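Local coordinates for protein Non-reducing end beta-L-arabinofuranosidase (Bacteroides thetaiotaomicron, PDB 5MQO) that probably hydrolyses glycosidic bonds of complex plant pectin, as a family GH127 glycoside hydrolase linked to aceric acidase activity in a gut bacterium, at residues 611-615 against 672-677; 607-612 against 685-691; 23-27 against 203-207; 108-113 against 464-468; 295-301 against 364-368. All coordinates share one frame; numbering follows the deposited sequence.

Interaction 1 (611-615 against 672-677); sequences MDIAN and VDIRLI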
# COMPACT_ATOMS: atom_id res chain seq x y z
N MET A 611 -16.67 -18.72 11.74
CA MET A 611 -16.45 -19.04 13.16
C MET A 611 -16.87 -17.96 14.19
O MET A 611 -16.86 -18.25 15.37
CB MET A 611 -14.99 -19.51 13.41
CG MET A 611 -13.86 -18.48 13.26
SD MET A 611 -13.30 -18.19 11.55
CE MET A 611 -12.56 -19.75 11.04
N ASP A 612 -17.22 -16.73 13.76
CA ASP A 612 -17.74 -15.68 14.65
C ASP A 612 -19.27 -15.54 14.57
O ASP A 612 -19.81 -14.52 14.95
CB ASP A 612 -17.18 -14.28 14.31
CG ASP A 612 -15.67 -14.14 14.52
OD1 ASP A 612 -15.16 -14.64 15.55
OD2 ASP A 612 -15.01 -13.48 13.65
N ILE A 613 -19.97 -16.54 14.05
CA ILE A 613 -21.44 -16.52 14.01
C ILE A 613 -21.89 -17.48 15.08
O ILE A 613 -21.51 -18.66 15.05
CB ILE A 613 -21.99 -17.01 12.64
CG1 ILE A 613 -21.39 -16.15 11.49
CG2 ILE A 613 -23.53 -17.01 12.62
CD1 ILE A 613 -21.63 -16.70 10.10
N ALA A 614 -22.70 -17.02 16.03
CA ALA A 614 -23.19 -17.93 17.07
C ALA A 614 -24.02 -19.07 16.44
O ALA A 614 -24.73 -18.85 15.47
CB ALA A 614 -24.00 -17.17 18.12
N ASN A 615 -23.89 -20.27 17.01
CA ASN A 615 -24.71 -21.48 16.65
C ASN A 615 -24.42 -22.01 15.25
O ASN A 615 -25.31 -22.60 14.62
CB ASN A 615 -26.24 -21.25 16.79
CG ASN A 615 -26.63 -20.58 18.10
OD1 ASN A 615 -25.96 -20.74 19.14
ND2 ASN A 615 -27.72 -19.80 18.05
N VAL A 672 -29.47 -13.12 15.42
CA VAL A 672 -28.31 -13.91 15.82
C VAL A 672 -27.11 -13.01 16.15
O VAL A 672 -26.93 -11.95 15.56
CB VAL A 672 -27.93 -15.01 14.77
CG1 VAL A 672 -27.31 -14.41 13.50
CG2 VAL A 672 -27.01 -16.06 15.39
N ASP A 673 -26.34 -13.45 17.15
CA ASP A 673 -25.16 -12.74 17.61
C ASP A 673 -24.08 -13.02 16.55
O ASP A 673 -23.85 -14.18 16.17
CB ASP A 673 -24.68 -13.22 19.02
CG ASP A 673 -25.66 -12.84 20.18
OD1 ASP A 673 -26.75 -12.28 19.93
OD2 ASP A 673 -25.34 -13.13 21.36
N ILE A 674 -23.46 -11.93 16.07
CA ILE A 674 -22.29 -11.99 15.21
C ILE A 674 -21.18 -11.17 15.84
O ILE A 674 -21.41 -10.31 16.69
CB ILE A 674 -22.57 -11.46 13.78
CG1 ILE A 674 -22.97 -9.97 13.78
CG2 ILE A 674 -23.66 -12.28 13.11
CD1 ILE A 674 -22.86 -9.33 12.41
N ARG A 675 -19.98 -11.45 15.39
CA ARG A 675 -18.84 -10.63 15.71
C ARG A 675 -18.06 -10.35 14.41
O ARG A 675 -17.74 -11.28 13.65
CB ARG A 675 -18.01 -11.37 16.74
CG ARG A 675 -16.61 -10.86 16.89
CD ARG A 675 -15.97 -11.33 18.16
NE ARG A 675 -15.73 -12.76 18.22
CZ ARG A 675 -14.83 -13.34 19.02
NH1 ARG A 675 -14.05 -12.60 19.83
NH2 ARG A 675 -14.69 -14.66 19.01
N LEU A 676 -17.80 -9.07 14.15
CA LEU A 676 -16.96 -8.65 13.01
C LEU A 676 -15.52 -8.46 13.45
O LEU A 676 -15.28 -7.98 14.55
CB LEU A 676 -17.50 -7.37 12.40
CG LEU A 676 -18.97 -7.43 11.96
CD1 LEU A 676 -19.40 -6.16 11.23
CD2 LEU A 676 -19.22 -8.63 11.07
N ILE A 677 -14.57 -8.87 12.61
CA ILE A 677 -13.14 -8.59 12.86
C ILE A 677 -12.56 -7.83 11.67
O ILE A 677 -13.17 -7.79 10.60
CB ILE A 677 -12.28 -9.87 13.12
CG1 ILE A 677 -12.20 -10.76 11.87
CG2 ILE A 677 -12.82 -10.66 14.30
CD1 ILE A 677 -11.03 -11.72 11.91
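Asp-612 and Ala-614 tie a loop to strand 672-677 through one backbone hydrogen bond each. Ala-614 N reaches Asp-673 O at 3.1 Å in an almost straight line (170°), while Arg-675 N bonds to Asp-612 O, also at 3.1 Å but more bent. Between them Ile-613 pairs with Ile-674 in a single beta bridge, so the chain leaving strand 604-609 stays briefly attached to the neighbouring strand of the C-terminal domain sheet. The close-packed part lies at Asp-612, whose CB sits against Arg-675 O and whose OD2 rests 3.6 Å from Ile-677 CG2; nearby, Ile-613 packs on Leu-608 and Ile-622. The other end is looser and nearer solvent: Ala-614 CB stands 4.2 Å from Val-672 CG2 and 4.1 Å from CB of the exposed Asp-673, whose carboxylate pairs with Lys-648. Arg-675 starts out extended, then folds at chi3 (67°) to bring NE to Asp-612 OD1 at 3.3 Å. This salt bridge contains only a weak hydrogen bond, the carboxylate and guanidinium planes lying 66° apart. Asp-612 has its stronger partner in Arg-685, and a buried carboxylate set between two arginines is likely to remain ionised.

Interaction 2 (607-612 against 685-691); sequences CLESMD and RGKGEMT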
# COMPACT_ATOMS: atom_id res chain seq x y z
N CYS A 607 -14.88 -7.29 8.34
CA CYS A 607 -15.49 -8.45 7.69
C CYS A 607 -16.08 -9.38 8.70
O CYS A 607 -15.89 -9.19 9.90
CB CYS A 607 -14.42 -9.22 6.92
SG CYS A 607 -13.19 -10.03 7.95
N LEU A 608 -16.79 -10.39 8.20
CA LEU A 608 -17.38 -11.48 9.00
C LEU A 608 -16.82 -12.84 8.55
O LEU A 608 -16.86 -13.13 7.35
CB LEU A 608 -18.90 -11.48 8.82
CG LEU A 608 -19.73 -12.62 9.45
CD1 LEU A 608 -19.52 -12.71 10.95
CD2 LEU A 608 -21.22 -12.44 9.16
N GLU A 609 -16.30 -13.64 9.50
CA GLU A 609 -15.90 -15.06 9.27
C GLU A 609 -16.90 -16.02 9.90
O GLU A 609 -17.54 -15.66 10.86
CB GLU A 609 -14.53 -15.38 9.84
CG GLU A 609 -13.43 -14.49 9.34
CD GLU A 609 -12.07 -15.11 9.44
OE1 GLU A 609 -11.28 -14.67 10.29
OE2 GLU A 609 -11.76 -16.03 8.65
N SER A 610 -16.97 -17.24 9.39
CA SER A 610 -18.02 -18.20 9.79
C SER A 610 -17.90 -18.62 11.22
O SER A 610 -18.91 -18.83 11.87
CB SER A 610 -18.06 -19.44 8.89
OG SER A 610 -16.75 -19.89 8.55
N MET A 611 -16.67 -18.72 11.74
CA MET A 611 -16.45 -19.04 13.16
C MET A 611 -16.87 -17.96 14.19
O MET A 611 -16.86 -18.25 15.37
CB MET A 611 -14.99 -19.51 13.41
CG MET A 611 -13.86 -18.48 13.26
SD MET A 611 -13.30 -18.19 11.55
CE MET A 611 -12.56 -19.75 11.04
N ASP A 612 -17.22 -16.73 13.76
CA ASP A 612 -17.74 -15.68 14.65
C ASP A 612 -19.27 -15.54 14.57
O ASP A 612 -19.81 -14.52 14.95
CB ASP A 612 -17.18 -14.28 14.31
CG ASP A 612 -15.67 -14.14 14.52
OD1 ASP A 612 -15.16 -14.64 15.55
OD2 ASP A 612 -15.01 -13.48 13.65
N ARG A 685 -7.55 -18.19 11.71
CA ARG A 685 -8.20 -19.12 12.65
C ARG A 685 -8.77 -20.32 11.89
O ARG A 685 -9.86 -20.81 12.15
CB ARG A 685 -9.28 -18.38 13.42
CG ARG A 685 -8.75 -17.22 14.27
CD ARG A 685 -9.89 -16.41 14.90
NE ARG A 685 -10.70 -15.75 13.88
CZ ARG A 685 -11.84 -15.11 14.08
NH1 ARG A 685 -12.47 -14.57 13.05
NH2 ARG A 685 -12.37 -15.00 15.29
N GLY A 686 -8.01 -20.79 10.92
CA GLY A 686 -8.36 -22.00 10.19
C GLY A 686 -9.15 -21.69 8.94
O GLY A 686 -9.44 -20.54 8.66
N LYS A 687 -9.46 -22.75 8.20
CA LYS A 687 -10.35 -22.72 7.05
C LYS A 687 -11.76 -22.41 7.47
O LYS A 687 -12.22 -22.91 8.46
CB LYS A 687 -10.35 -24.10 6.36
CG LYS A 687 -11.19 -24.18 5.08
CD LYS A 687 -10.53 -25.05 4.00
CE LYS A 687 -11.51 -25.51 2.91
NZ LYS A 687 -12.31 -26.69 3.36
N GLY A 688 -12.46 -21.60 6.68
CA GLY A 688 -13.86 -21.31 6.97
C GLY A 688 -14.44 -20.47 5.86
O GLY A 688 -13.94 -20.50 4.74
N GLU A 689 -15.48 -19.71 6.17
CA GLU A 689 -16.09 -18.80 5.22
C GLU A 689 -15.84 -17.34 5.63
O GLU A 689 -15.49 -17.07 6.76
CB GLU A 689 -17.58 -19.15 5.05
CG GLU A 689 -17.80 -20.49 4.36
CD GLU A 689 -19.27 -20.78 4.04
OE1 GLU A 689 -19.89 -21.49 4.84
OE2 GLU A 689 -19.79 -20.33 2.98
N MET A 690 -15.95 -16.42 4.68
CA MET A 690 -15.68 -14.99 4.94
C MET A 690 -16.41 -14.11 3.92
O MET A 690 -16.58 -14.52 2.78
CB MET A 690 -14.18 -14.69 4.88
CG MET A 690 -13.78 -13.23 5.14
SD MET A 690 -13.88 -12.10 3.73
CE MET A 690 -12.42 -12.47 2.79
N THR A 691 -16.82 -12.91 4.34
CA THR A 691 -17.35 -11.92 3.39
C THR A 691 -17.12 -10.54 3.97
O THR A 691 -17.26 -10.38 5.18
CB THR A 691 -18.85 -12.15 3.07
OG1 THR A 691 -19.31 -11.19 2.11
CG2 THR A 691 -19.73 -12.04 4.31
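Arg-685 sets off with CG anti to its carbonyl carbon (chi1 -62°) and bends at chi3, which swings its guanidinium round to Asp-612 and Glu-609. The three residues form a salt-bridge network beside an antiparallel pairing of strands 604-609 and 690-697 in the C-terminal domain sheet. Arg-685 holds Asp-612 end-on, NH2 to OD1 and NH1 to OD2, both at 2.8 Å. NH1 also donates to Glu-609 OE1 at 3.0 Å, nearly straight (176°) and in the guanidinium plane, although it meets the glutamate oxygen from above the carboxylate plane. OE2 of Glu-609 is taken up by Gly-683 N. Two carboxylates thus fix the rotation of the guanidinium, and Met-611, bent twice along its chain, lays CG 4.0 Å above the centre of one face.

In the strands, Leu-608 and Thr-691 form a hydrogen-bonded pair, N to O in both directions, while Glu-609 and Met-690 make the next, non-hydrogen-bonded pair. Past the strand ends the pairing is carried on by Ser-610, whose N donates to Glu-689 O at 3.0 Å. Gly-688 is hemmed in here, because a CB on it would clash with the serine hydroxyl. That hydroxyl is engaged in turn: Glu-689 N points at Ser-610 OG over 2.7 Å.

Interaction 3 (23-27 against 203-207); sequences NGLTD and VHHRA
The segment near the N-terminus, 23-27, lies against helix 192-208 and is met there chiefly by Arg-206, which reaches out from the helix into the curve of the loop. Its CG stands anti to the carbonyl carbon (chi1 -68°) and the chain runs straight on to NE, carrying the guanidinium past Gly-24. Arg-206 NH1 comes 2.8 Å from Gly-24 O, a weak hydrogen bond because the N-H is poorly aimed (115°), and Leu-25 O sits at the guanidinium edge, 3.2 Å from the same NH1. Asp-27 CB covers one face of the Arg-206 guanidinium, 3.5 Å above its plane and toward the rim. The helix belongs to the catalytic domain, whose six-hairpin clan builds (alpha/alpha)6 barrels, and its neighbour 243-255 supplies the stronger partner of Arg-206: Glu-250 OE1 forms a salt bridge with NH1 and also accepts Asp-27 N. Replacing Arg-206 with an alanine would probably leave Glu-250 without its opposite charge and open a gap between the helix and Gly-24 and Asp-27. Asn-23 slides past the aliphatic part of Arg-206, the two side chains running in opposite directions. One turn back along the helix the contact becomes apolar, where Val-203 CG2 lies beside Leu-25 CD1 at 4.0 Å.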
# COMPACT_ATOMS: atom_id res chain seq x y z
N ASN A 23 17.41 12.22 2.77
CA ASN A 23 17.66 10.82 3.16
C ASN A 23 16.48 9.79 3.23
O ASN A 23 16.64 8.67 3.76
CB ASN A 23 18.35 10.89 4.53
CG ASN A 23 19.11 9.63 4.86
OD1 ASN A 23 19.76 9.05 3.98
ND2 ASN A 23 19.02 9.19 6.11
N GLY A 24 15.30 10.16 2.72
CA GLY A 24 14.12 9.29 2.82
C GLY A 24 14.14 8.02 1.95
O GLY A 24 14.94 7.93 1.02
N LEU A 25 13.29 7.05 2.29
CA LEU A 25 12.98 5.89 1.43
C LEU A 25 12.74 6.31 -0.01
O LEU A 25 13.23 5.65 -0.94
CB LEU A 25 11.72 5.16 1.92
CG LEU A 25 11.21 3.89 1.23
CD1 LEU A 25 12.28 2.81 1.20
CD2 LEU A 25 9.98 3.38 1.97
N THR A 26 11.98 7.39 -0.18
CA THR A 26 12.02 8.16 -1.43
C THR A 26 12.22 9.66 -1.22
O THR A 26 11.47 10.33 -0.50
CB THR A 26 10.79 7.90 -2.35
OG1 THR A 26 9.59 7.90 -1.59
CG2 THR A 26 10.95 6.55 -3.02
N ASP A 27 13.20 10.18 -1.94
CA ASP A 27 13.71 11.47 -1.70
C ASP A 27 13.36 12.48 -2.79
O ASP A 27 14.17 12.73 -3.69
CB ASP A 27 15.21 11.32 -1.59
CG ASP A 27 15.88 12.56 -1.17
OD1 ASP A 27 15.19 13.45 -0.63
OD2 ASP A 27 17.11 12.63 -1.38
N VAL A 203 18.58 2.19 -0.75
CA VAL A 203 18.08 2.00 0.60
C VAL A 203 19.22 1.62 1.56
O VAL A 203 19.26 2.12 2.69
CB VAL A 203 16.97 0.93 0.61
CG1 VAL A 203 16.57 0.57 2.04
CG2 VAL A 203 15.75 1.43 -0.16
N HIS A 204 20.12 0.77 1.11
CA HIS A 204 21.24 0.41 1.95
C HIS A 204 22.13 1.62 2.25
O HIS A 204 22.52 1.83 3.39
CB HIS A 204 22.08 -0.69 1.32
CG HIS A 204 23.28 -1.05 2.14
ND1 HIS A 204 24.53 -0.53 1.88
CD2 HIS A 204 23.40 -1.81 3.25
CE1 HIS A 204 25.38 -0.99 2.78
NE2 HIS A 204 24.72 -1.76 3.62
N HIS A 205 22.43 2.40 1.22
CA HIS A 205 23.22 3.65 1.33
C HIS A 205 22.62 4.61 2.34
O HIS A 205 23.31 5.14 3.19
CB HIS A 205 23.29 4.34 -0.02
CG HIS A 205 24.10 5.60 -0.02
ND1 HIS A 205 25.36 5.68 0.53
CD2 HIS A 205 23.84 6.83 -0.54
CE1 HIS A 205 25.84 6.91 0.37
NE2 HIS A 205 24.94 7.62 -0.28
N ARG A 206 21.32 4.81 2.23
CA ARG A 206 20.59 5.74 3.06
C ARG A 206 20.53 5.32 4.53
O ARG A 206 20.47 6.18 5.40
CB ARG A 206 19.19 5.94 2.46
CG ARG A 206 19.27 6.70 1.13
CD ARG A 206 17.91 7.05 0.54
NE ARG A 206 18.05 7.80 -0.72
CZ ARG A 206 17.12 7.92 -1.66
NH1 ARG A 206 15.93 7.34 -1.55
NH2 ARG A 206 17.38 8.62 -2.75
N ALA A 207 20.58 4.01 4.80
CA ALA A 207 20.46 3.46 6.14
C ALA A 207 21.78 3.33 6.88
O ALA A 207 21.80 3.57 8.09
CB ALA A 207 19.80 2.09 6.08

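Interaction 4 (108-113 against 464-468); sequences EGVASV and RTLCQ
Glu-108 and Arg-464 form a side-on salt bridge in which each carboxylate oxygen takes its own nitrogen: NH2 to OE1 at 3.0 Å and NE to OE2 at 3.1 Å. The two groups are far from coplanar, with planes 70° apart, and both N-H groups come from above the carboxylate plane, NE the more steeply. Arg-464 reaches this position through a kinked chain, its CG placed between the backbone N and the carbonyl carbon (chi1 77°) and bends following at chi2 and chi3. Gln-468 adds a third donor, NE2 lying 3.4 Å from Glu-108 OE2 in a weak bond, so three N-H groups gather at a buried carboxylate that probably remains charged.

Gln-468 NE2 donates more firmly to Ser-112 OG, at 3.2 Å and nearly straight (168°). Ser-112 is held in turn by its own helix, its OG donating to Glu-108 O at 2.6 Å. Gly-109 lets the backbones come close, its CA 4.0 Å from Arg-464 CB, where a CB would be tight. Beyond the polar group, Val-113 CG2 packs on Cys-467 SG at 3.8 Å. Helices 102-117 and 458-466 meet here inside the catalytic domain: Met-199 and Val-203 of helix 192-208 lie on Glu-108, Phe-58 of helix 50-69 touches Cys-467, and Leu-122 of helix 120-136 reaches Val-113.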
# COMPACT_ATOMS: atom_id res chain seq x y z
N GLU A 108 16.75 -5.23 1.03
CA GLU A 108 16.26 -3.86 1.14
C GLU A 108 15.43 -3.71 2.41
O GLU A 108 15.54 -2.72 3.16
CB GLU A 108 15.43 -3.50 -0.09
CG GLU A 108 14.94 -2.07 -0.17
CD GLU A 108 14.07 -1.80 -1.41
OE1 GLU A 108 14.25 -2.47 -2.48
OE2 GLU A 108 13.19 -0.89 -1.28
N GLY A 109 14.59 -4.72 2.66
CA GLY A 109 13.88 -4.86 3.91
C GLY A 109 14.79 -4.93 5.14
O GLY A 109 14.52 -4.26 6.12
N VAL A 110 15.86 -5.74 5.08
CA VAL A 110 16.80 -5.82 6.20
C VAL A 110 17.40 -4.43 6.49
O VAL A 110 17.44 -4.00 7.65
CB VAL A 110 17.94 -6.87 5.96
CG1 VAL A 110 19.01 -6.77 7.03
CG2 VAL A 110 17.41 -8.30 5.95
N ALA A 111 17.85 -3.73 5.45
CA ALA A 111 18.40 -2.37 5.59
C ALA A 111 17.42 -1.37 6.15
O ALA A 111 17.82 -0.41 6.77
CB ALA A 111 18.89 -1.86 4.25
N SER A 112 16.14 -1.58 5.85
CA SER A 112 15.10 -0.63 6.21
C SER A 112 14.80 -0.73 7.69
O SER A 112 14.57 0.29 8.37
CB SER A 112 13.85 -0.94 5.38
OG SER A 112 14.11 -0.71 4.00
N VAL A 113 14.75 -1.97 8.15
CA VAL A 113 14.66 -2.35 9.56
C VAL A 113 15.87 -1.88 10.35
O VAL A 113 15.73 -1.30 11.42
CB VAL A 113 14.54 -3.89 9.66
CG1 VAL A 113 14.83 -4.40 11.08
CG2 VAL A 113 13.16 -4.34 9.19
N ARG A 464 9.08 -6.43 2.63
CA ARG A 464 9.86 -5.20 2.63
C ARG A 464 8.97 -3.96 2.72
O ARG A 464 9.36 -2.97 3.32
CB ARG A 464 10.80 -5.13 1.43
CG ARG A 464 10.16 -4.77 0.12
CD ARG A 464 10.14 -3.27 -0.18
NE ARG A 464 10.96 -2.97 -1.34
CZ ARG A 464 10.67 -3.31 -2.60
NH1 ARG A 464 9.54 -3.94 -2.90
NH2 ARG A 464 11.52 -3.01 -3.57
N THR A 465 7.78 -4.02 2.12
CA THR A 465 6.90 -2.86 2.17
C THR A 465 6.43 -2.68 3.61
O THR A 465 6.60 -1.60 4.19
CB THR A 465 5.72 -2.98 1.20
OG1 THR A 465 6.18 -2.74 -0.13
CG2 THR A 465 4.66 -1.96 1.52
N LEU A 466 5.90 -3.75 4.19
CA LEU A 466 5.48 -3.70 5.59
C LEU A 466 6.62 -3.34 6.53
O LEU A 466 6.40 -2.58 7.45
CB LEU A 466 4.80 -4.99 6.03
CG LEU A 466 3.48 -5.30 5.31
CD1 LEU A 466 3.15 -6.78 5.40
CD2 LEU A 466 2.35 -4.47 5.86
N CYS A 467 7.84 -3.83 6.28
CA CYS A 467 9.04 -3.41 7.05
C CYS A 467 9.38 -1.91 6.94
O CYS A 467 10.25 -1.43 7.67
CB CYS A 467 10.29 -4.22 6.65
SG CYS A 467 10.34 -5.93 7.23
N GLN A 468 8.74 -1.19 6.03
CA GLN A 468 8.99 0.23 5.80
C GLN A 468 7.85 1.14 6.17
O GLN A 468 7.96 2.34 5.97
CB GLN A 468 9.25 0.43 4.32
CG GLN A 468 10.55 -0.17 3.84
CD GLN A 468 10.58 -0.26 2.34
OE1 GLN A 468 9.53 -0.17 1.68
NE2 GLN A 468 11.77 -0.44 1.78

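Interaction 5 (295-301 against 364-368); sequences GHAVRAN and HQSYG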
# COMPACT_ATOMS: atom_id res chain seq x y z
N GLY A 295 -4.99 -2.51 -17.38
CA GLY A 295 -4.80 -3.97 -17.61
C GLY A 295 -4.39 -4.74 -16.38
O GLY A 295 -5.05 -4.65 -15.38
N HIS A 296 -3.31 -5.51 -16.49
CA HIS A 296 -2.65 -6.11 -15.33
C HIS A 296 -2.37 -5.03 -14.25
O HIS A 296 -1.59 -4.11 -14.49
CB HIS A 296 -1.34 -6.75 -15.79
CG HIS A 296 -0.67 -7.58 -14.74
ND1 HIS A 296 -0.47 -8.93 -14.89
CD2 HIS A 296 -0.12 -7.25 -13.56
CE1 HIS A 296 0.14 -9.41 -13.82
NE2 HIS A 296 0.37 -8.40 -13.00
N ALA A 297 -2.98 -5.16 -13.06
CA ALA A 297 -3.05 -4.03 -12.14
C ALA A 297 -1.70 -3.64 -11.52
O ALA A 297 -1.44 -2.48 -11.25
CB ALA A 297 -4.13 -4.26 -11.10
N VAL A 298 -0.83 -4.61 -11.33
CA VAL A 298 0.52 -4.38 -10.81
C VAL A 298 1.29 -3.52 -11.83
O VAL A 298 1.81 -2.45 -11.48
CB VAL A 298 1.32 -5.71 -10.55
CG1 VAL A 298 2.64 -5.39 -9.84
CG2 VAL A 298 0.55 -6.70 -9.71
N ARG A 299 1.35 -3.98 -13.08
CA ARG A 299 2.01 -3.25 -14.15
C ARG A 299 1.43 -1.84 -14.26
O ARG A 299 2.17 -0.87 -14.34
CB ARG A 299 1.91 -4.01 -15.47
CG ARG A 299 2.68 -5.35 -15.52
CD ARG A 299 2.85 -5.90 -16.94
NE ARG A 299 2.38 -7.29 -17.10
CZ ARG A 299 2.24 -7.95 -18.28
NH1 ARG A 299 2.57 -7.40 -19.46
NH2 ARG A 299 1.79 -9.20 -18.28
N ALA A 300 0.10 -1.74 -14.23
CA ALA A 300 -0.61 -0.47 -14.28
C ALA A 300 -0.17 0.50 -13.18
O ALA A 300 0.24 1.63 -13.41
CB ALA A 300 -2.09 -0.72 -14.14
N ASN A 301 -0.31 0.03 -11.96
CA ASN A 301 -0.15 0.89 -10.83
C ASN A 301 1.32 1.28 -10.69
O ASN A 301 1.59 2.45 -10.44
CB ASN A 301 -0.69 0.23 -9.58
CG ASN A 301 -2.20 0.21 -9.53
OD1 ASN A 301 -2.90 0.86 -10.31
ND2 ASN A 301 -2.73 -0.53 -8.55
N HIS A 364 -5.27 -10.13 -17.80
CA HIS A 364 -5.19 -11.05 -16.65
C HIS A 364 -4.70 -10.31 -15.40
O HIS A 364 -3.91 -9.40 -15.52
CB HIS A 364 -4.31 -12.28 -16.96
CG HIS A 364 -2.83 -11.99 -17.00
ND1 HIS A 364 -2.29 -10.94 -17.70
CD2 HIS A 364 -1.78 -12.63 -16.42
CE1 HIS A 364 -0.98 -10.94 -17.56
NE2 HIS A 364 -0.64 -11.95 -16.78
N GLN A 365 -5.20 -10.69 -14.23
CA GLN A 365 -4.80 -10.10 -12.96
C GLN A 365 -4.97 -8.60 -13.12
O GLN A 365 -4.05 -7.79 -12.89
CB GLN A 365 -3.37 -10.52 -12.60
CG GLN A 365 -3.06 -11.96 -13.01
CD GLN A 365 -1.94 -12.61 -12.22
OE1 GLN A 365 -1.07 -11.94 -11.68
NE2 GLN A 365 -1.98 -13.93 -12.15
N SER A 366 -6.19 -8.27 -13.52
CA SER A 366 -6.47 -7.05 -14.24
C SER A 366 -7.68 -6.24 -13.77
O SER A 366 -8.66 -6.77 -13.21
CB SER A 366 -6.67 -7.38 -15.72
OG SER A 366 -7.11 -6.26 -16.46
N TYR A 367 -7.60 -4.94 -14.05
CA TYR A 367 -8.71 -4.03 -13.91
C TYR A 367 -9.82 -4.51 -14.82
O TYR A 367 -9.54 -5.10 -15.82
CB TYR A 367 -8.28 -2.60 -14.28
CG TYR A 367 -7.49 -1.87 -13.21
CD1 TYR A 367 -8.09 -1.53 -12.00
CD2 TYR A 367 -6.15 -1.49 -13.41
CE1 TYR A 367 -7.39 -0.85 -11.00
CE2 TYR A 367 -5.45 -0.80 -12.41
CZ TYR A 367 -6.08 -0.49 -11.20
OH TYR A 367 -5.44 0.19 -10.18
N GLY A 368 -11.07 -4.27 -14.45
CA GLY A 368 -12.27 -4.66 -15.24
C GLY A 368 -13.00 -3.43 -15.72
O GLY A 368 -12.38 -2.34 -15.77
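Tyr-367 lies over the start of helix 297-314 and meets segment 295-301 from CB to OH. Its CB is 4.0 Å from Gly-295 O, the carbonyl that also accepts Tyr-367 N at 2.9 Å. Farther out, Ala-297 CB sits over one face of the Tyr-367 ring, 3.9 Å above the plane and toward the rim, in a CH-pi contact, while Tyr-367 CE2 touches Ala-300 CB at the ring edge, 3.8 Å away. At the tip, Tyr-367 OH donates to Asn-301 OD1 at 2.6 Å, in the carbonyl plane and on a lone pair; the amide's ND2 is used by Ala-384 O, which helps fix its rotation. A phenylalanine at Tyr-367 would probably leave Asn-301 OD1 without this donor and its amide freer to turn.

Next to Tyr-367 in the chain, Ser-366 makes a single beta bridge with His-296. Gln-365 and Ser-366 both face Leu-344 in a G1 beta bulge, and Gln-365 O receives Ala-297 N at 2.8 Å, just after the N-cap residue His-296. Gln-365 CB lies over the His-296 ring in a second CH-pi contact. The two histidines stack edge-to-face, the edge of His-296 directed at the face of His-364 with centroids 4.8 Å apart and planes at 70°. Arg-299 brings NH2 to the edge of the His-364 ring, 3.3 Å from CE1. On another side of the helix Val-298 touches Cys-383, which is disulfide-bonded to Cys-458.

Interactions 1 and 2 share Met-611 and Asp-612 and join strand 604-609 and the loop after it to two other strands of the C-terminal domain sheet; their centres lie 9 Å apart. Backbone pairing and arginine-carboxylate bridges dominate there, and interaction 2 is the more open of the two. Interactions 3 and 4 also touch, Val-203 packing on Glu-108 and Leu-25 on Gln-468, but they are buried among catalytic-domain helices and rely mainly on side chains. Interaction 5, buried in that domain too, adds aromatic contacts to backbone bonds; nested in the chain within the loop closed by interaction 4, it remains about 10 Å from it between nearest atoms.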